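Local coordinates for protein Afp3 (Serratia entomophila, PDB 6RBN) that probably forms part of the helical sheath around the tube of the anti-feeding prophage, a contractile injection system, here in its extended state, at residues A202-P214 / P265-Y278. Residues are numbered along the deposited sequence; the frame is centred on the assembly and turned at random.
Sequences AQVAVYYPNVEVP and PLSLPPSALIAGVY
Y207 reaches from strand 204-207 toward P270 and the helix starting at S271, and its CB, ring and hydroxyl each meet a different residue. CB lies against P270 CG at 3.9 Å. CG is anti to the carbonyl carbon (chi1 -70°), which places the ring against I274. I274 CG2 sits over one face, 3.8 Å from the centroid. Its offset toward the rim, 24° off the normal, makes CZ the nearest ring atom and fits a CH-pi contact. At the tip, OH hydrogen-bonds to Y278 OH; the two tyrosines arrive from opposite directions, each hydroxyl near the plane of the other ring, and either could donate. I347 of helix 347-364 touches both.

Beyond loop 208-210, V211 and L268 form an antiparallel hydrogen-bonded pair: V211 N to L268 O is 2.7 Å at 172°, and L268 N returns the bond to V211 O. V213 N to L266 O measures 2.8 Å, whereas the reverse bond is weak. On the face carrying V211, V213, L266 and L268, V213 CG2 meets L268 CD1 at 3.8 Å, and V211 CG2 touches P270 CB; L117 of helix 111-120 packs on V213 and L268.

Strand 211-213 is the middle of a three-stranded antiparallel sheet, between 266-268 and 301-302. Strand 266-268 leads through P269 and P270 into the helix, which packs against strand 204-207; 265-278 falls in the subtilisin-like family of tail sheath proteins.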
loop_
_atom_site.group_PDB
_atom_site.type_symbol
_atom_site.label_atom_id
_atom_site.label_comp_id
_atom_site.label_asym_id
_atom_site.label_seq_id
_atom_site.Cartn_x
_atom_site.Cartn_y
_atom_site.Cartn_z
ATOM N N ALA D 202 45.770 24.942 47.835
ATOM C CA ALA D 202 45.010 23.729 47.576
ATOM C C ALA D 202 45.654 22.820 46.541
ATOM O O ALA D 202 45.098 21.762 46.246
ATOM C CB ALA D 202 43.593 24.084 47.122
ATOM N N GLN D 203 46.807 23.191 45.996
ATOM C CA GLN D 203 47.468 22.420 44.957
ATOM C C GLN D 203 48.565 21.518 45.502
ATOM O O GLN D 203 49.354 20.983 44.722
ATOM C CB GLN D 203 48.066 23.362 43.913
ATOM C CG GLN D 203 47.080 24.291 43.234
ATOM C CD GLN D 203 46.015 23.560 42.457
ATOM O OE1 GLN D 203 44.842 23.604 42.807
ATOM N NE2 GLN D 203 46.420 22.873 41.401
ATOM N N VAL D 204 48.652 21.352 46.821
ATOM C CA VAL D 204 49.785 20.693 47.460
ATOM C C VAL D 204 49.271 19.568 48.346
ATOM O O VAL D 204 48.340 19.768 49.131
ATOM C CB VAL D 204 50.629 21.693 48.279
ATOM C CG1 VAL D 204 51.732 20.992 49.048
ATOM C CG2 VAL D 204 51.239 22.720 47.368
ATOM N N ALA D 205 49.869 18.386 48.207
ATOM C CA ALA D 205 49.616 17.251 49.083
ATOM C C ALA D 205 50.943 16.778 49.657
ATOM O O ALA D 205 51.819 16.330 48.911
ATOM C CB ALA D 205 48.927 16.117 48.327
ATOM N N VAL D 206 51.087 16.874 50.971
ATOM C CA VAL D 206 52.304 16.485 51.674
ATOM C C VAL D 206 52.161 15.024 52.083
ATOM O O VAL D 206 51.051 14.548 52.314
ATOM C CB VAL D 206 52.529 17.427 52.878
ATOM C CG1 VAL D 206 53.826 17.143 53.614
ATOM C CG2 VAL D 206 52.480 18.874 52.424
ATOM N N TYR D 207 53.272 14.282 52.110
ATOM C CA TYR D 207 53.278 12.875 52.518
ATOM C C TYR D 207 54.477 12.652 53.429
ATOM O O TYR D 207 55.622 12.778 52.987
ATOM C CB TYR D 207 53.323 11.950 51.304
ATOM C CG TYR D 207 52.041 11.955 50.513
ATOM C CD1 TYR D 207 50.985 11.121 50.856
ATOM C CD2 TYR D 207 51.865 12.822 49.445
ATOM C CE1 TYR D 207 49.807 11.133 50.141
ATOM C CE2 TYR D 207 50.687 12.845 48.731
ATOM C CZ TYR D 207 49.661 11.999 49.085
ATOM O OH TYR D 207 48.489 12.015 48.371
ATOM N N TYR D 208 54.222 12.318 54.696
ATOM C CA TYR D 208 55.275 12.408 55.704
ATOM C C TYR D 208 56.335 11.302 55.709
ATOM O O TYR D 208 57.516 11.647 55.563
ATOM C CB TYR D 208 54.654 12.559 57.101
ATOM C CG TYR D 208 55.624 12.322 58.236
ATOM C CD1 TYR D 208 56.667 13.196 58.492
ATOM C CD2 TYR D 208 55.471 11.229 59.073
ATOM C CE1 TYR D 208 57.549 12.965 59.526
ATOM C CE2 TYR D 208 56.342 10.998 60.114
ATOM C CZ TYR D 208 57.376 11.871 60.339
ATOM O OH TYR D 208 58.246 11.645 61.380
ATOM N N PRO D 209 56.030 10.007 55.887
ATOM C CA PRO D 209 57.107 9.077 56.257
ATOM C C PRO D 209 57.994 8.713 55.076
ATOM O O PRO D 209 57.515 8.378 53.992
ATOM C CB PRO D 209 56.352 7.839 56.764
ATOM C CG PRO D 209 54.940 8.269 56.929
ATOM C CD PRO D 209 54.751 9.274 55.846
ATOM N N ASN D 210 59.304 8.813 55.293
ATOM C CA ASN D 210 60.253 8.291 54.325
ATOM C C ASN D 210 60.155 6.775 54.275
ATOM O O ASN D 210 59.927 6.108 55.286
ATOM C CB ASN D 210 61.681 8.706 54.672
ATOM C CG ASN D 210 61.961 10.153 54.353
ATOM O OD1 ASN D 210 61.550 10.660 53.314
ATOM N ND2 ASN D 210 62.674 10.826 55.242
ATOM N N VAL D 211 60.322 6.232 53.078
ATOM C CA VAL D 211 60.045 4.831 52.811
ATOM C C VAL D 211 61.357 4.151 52.451
ATOM O O VAL D 211 62.099 4.645 51.594
ATOM C CB VAL D 211 59.004 4.682 51.690
ATOM C CG1 VAL D 211 58.664 3.264 51.513
ATOM C CG2 VAL D 211 57.754 5.474 52.017
ATOM N N GLU D 212 61.647 3.028 53.101
ATOM C CA GLU D 212 62.953 2.393 53.017
ATOM C C GLU D 212 62.943 1.224 52.042
ATOM O O GLU D 212 61.992 0.439 52.000
ATOM C CB GLU D 212 63.411 1.919 54.395
ATOM C CG GLU D 212 63.719 3.059 55.344
ATOM C CD GLU D 212 64.160 2.577 56.702
ATOM O OE1 GLU D 212 64.095 1.355 56.947
ATOM O OE2 GLU D 212 64.575 3.418 57.526
ATOM N N VAL D 213 64.016 1.115 51.268
ATOM C CA VAL D 213 64.144 0.136 50.195
ATOM C C VAL D 213 65.367 -0.719 50.500
ATOM O O VAL D 213 66.409 -0.173 50.864
ATOM C CB VAL D 213 64.296 0.804 48.816
ATOM C CG1 VAL D 213 64.360 -0.224 47.700
ATOM C CG2 VAL D 213 63.185 1.787 48.584
ATOM N N PRO D 214 65.287 -2.055 50.387
ATOM C CA PRO D 214 66.457 -2.920 50.582
ATOM C C PRO D 214 67.545 -2.722 49.527
ATOM O O PRO D 214 67.240 -2.254 48.432
ATOM C CB PRO D 214 65.867 -4.328 50.480
ATOM C CG PRO D 214 64.438 -4.163 50.833
ATOM C CD PRO D 214 64.046 -2.837 50.278
ATOM N N PRO D 265 69.807 -0.319 54.010
ATOM C CA PRO D 265 68.504 0.093 53.481
ATOM C C PRO D 265 68.428 1.594 53.258
ATOM O O PRO D 265 68.505 2.356 54.218
ATOM C CB PRO D 265 67.526 -0.341 54.574
ATOM C CG PRO D 265 68.226 -1.436 55.287
ATOM C CD PRO D 265 69.672 -1.057 55.276
ATOM N N LEU D 266 68.275 2.012 52.007
ATOM C CA LEU D 266 68.221 3.425 51.674
ATOM C C LEU D 266 66.799 3.947 51.817
ATOM O O LEU D 266 65.836 3.278 51.437
ATOM C CB LEU D 266 68.765 3.659 50.261
ATOM C CG LEU D 266 68.183 2.931 49.044
ATOM C CD1 LEU D 266 67.082 3.715 48.354
ATOM C CD2 LEU D 266 69.280 2.585 48.059
ATOM N N SER D 267 66.673 5.141 52.389
ATOM C CA SER D 267 65.379 5.743 52.677
ATOM C C SER D 267 65.036 6.743 51.582
ATOM O O SER D 267 65.801 7.678 51.330
ATOM C CB SER D 267 65.386 6.426 54.042
ATOM O OG SER D 267 66.254 7.543 54.041
ATOM N N LEU D 268 63.894 6.546 50.944
ATOM C CA LEU D 268 63.429 7.408 49.878
ATOM C C LEU D 268 62.263 8.267 50.335
ATOM O O LEU D 268 61.442 7.818 51.142
ATOM C CB LEU D 268 62.991 6.590 48.660
ATOM C CG LEU D 268 64.135 5.973 47.876
ATOM C CD1 LEU D 268 63.624 5.072 46.782
ATOM C CD2 LEU D 268 64.951 7.090 47.292
ATOM N N PRO D 269 62.172 9.502 49.854
ATOM C CA PRO D 269 60.949 10.271 50.034
ATOM C C PRO D 269 59.829 9.671 49.207
ATOM O O PRO D 269 60.059 9.202 48.083
ATOM C CB PRO D 269 61.339 11.668 49.537
ATOM C CG PRO D 269 62.437 11.431 48.592
ATOM C CD PRO D 269 63.199 10.266 49.131
ATOM N N PRO D 270 58.601 9.654 49.726
ATOM C CA PRO D 270 57.546 8.838 49.119
ATOM C C PRO D 270 56.904 9.423 47.871
ATOM O O PRO D 270 55.985 8.797 47.340
ATOM C CB PRO D 270 56.517 8.735 50.256
ATOM C CG PRO D 270 56.696 9.977 51.023
ATOM C CD PRO D 270 58.153 10.302 50.970
ATOM N N SER D 271 57.359 10.574 47.364
ATOM C CA SER D 271 56.655 11.242 46.270
ATOM C C SER D 271 56.772 10.497 44.948
ATOM O O SER D 271 55.895 10.635 44.089
ATOM C CB SER D 271 57.166 12.665 46.100
ATOM O OG SER D 271 56.770 13.470 47.186
ATOM N N ALA D 272 57.835 9.718 44.756
ATOM C CA ALA D 272 57.960 8.938 43.529
ATOM C C ALA D 272 56.984 7.771 43.522
ATOM O O ALA D 272 56.575 7.293 42.458
ATOM C CB ALA D 272 59.392 8.442 43.366
ATOM N N LEU D 273 56.602 7.290 44.706
ATOM C CA LEU D 273 55.663 6.178 44.782
ATOM C C LEU D 273 54.224 6.670 44.726
ATOM O O LEU D 273 53.363 6.014 44.135
ATOM C CB LEU D 273 55.897 5.369 46.058
ATOM C CG LEU D 273 57.054 4.370 46.146
ATOM C CD1 LEU D 273 58.396 5.044 46.376
ATOM C CD2 LEU D 273 56.772 3.358 47.234
ATOM N N ILE D 274 53.944 7.818 45.350
ATOM C CA ILE D 274 52.581 8.343 45.373
ATOM C C ILE D 274 52.193 8.878 43.999
ATOM O O ILE D 274 51.027 8.813 43.593
ATOM C CB ILE D 274 52.445 9.406 46.482
ATOM C CG1 ILE D 274 52.801 8.799 47.836
ATOM C CG2 ILE D 274 51.038 9.937 46.579
ATOM C CD1 ILE D 274 51.934 7.636 48.236
ATOM N N ALA D 275 53.174 9.371 43.238
ATOM C CA ALA D 275 52.915 9.746 41.851
ATOM C C ALA D 275 52.588 8.525 41.003
ATOM O O ALA D 275 51.883 8.632 39.994
ATOM C CB ALA D 275 54.115 10.492 41.274
ATOM N N GLY D 276 53.094 7.357 41.397
ATOM C CA GLY D 276 52.695 6.129 40.737
ATOM C C GLY D 276 51.272 5.723 41.064
ATOM O O GLY D 276 50.520 5.311 40.181
ATOM N N VAL D 277 50.874 5.848 42.335
ATOM C CA VAL D 277 49.568 5.327 42.730
ATOM C C VAL D 277 48.452 6.284 42.346
ATOM O O VAL D 277 47.272 5.930 42.437
ATOM C CB VAL D 277 49.525 5.010 44.238
ATOM C CG1 VAL D 277 50.677 4.107 44.626
ATOM C CG2 VAL D 277 49.480 6.274 45.063
ATOM N N TYR D 278 48.785 7.511 41.937
ATOM C CA TYR D 278 47.764 8.363 41.339
ATOM C C TYR D 278 47.380 7.849 39.961
ATOM O O TYR D 278 46.201 7.829 39.602
ATOM C CB TYR D 278 48.222 9.817 41.239
ATOM C CG TYR D 278 48.229 10.606 42.527
ATOM C CD1 TYR D 278 47.868 10.030 43.734
ATOM C CD2 TYR D 278 48.501 11.963 42.511
ATOM C CE1 TYR D 278 47.866 10.769 44.899
ATOM C CE2 TYR D 278 48.478 12.707 43.664
ATOM C CZ TYR D 278 48.158 12.107 44.854
ATOM O OH TYR D 278 48.139 12.847 46.008
#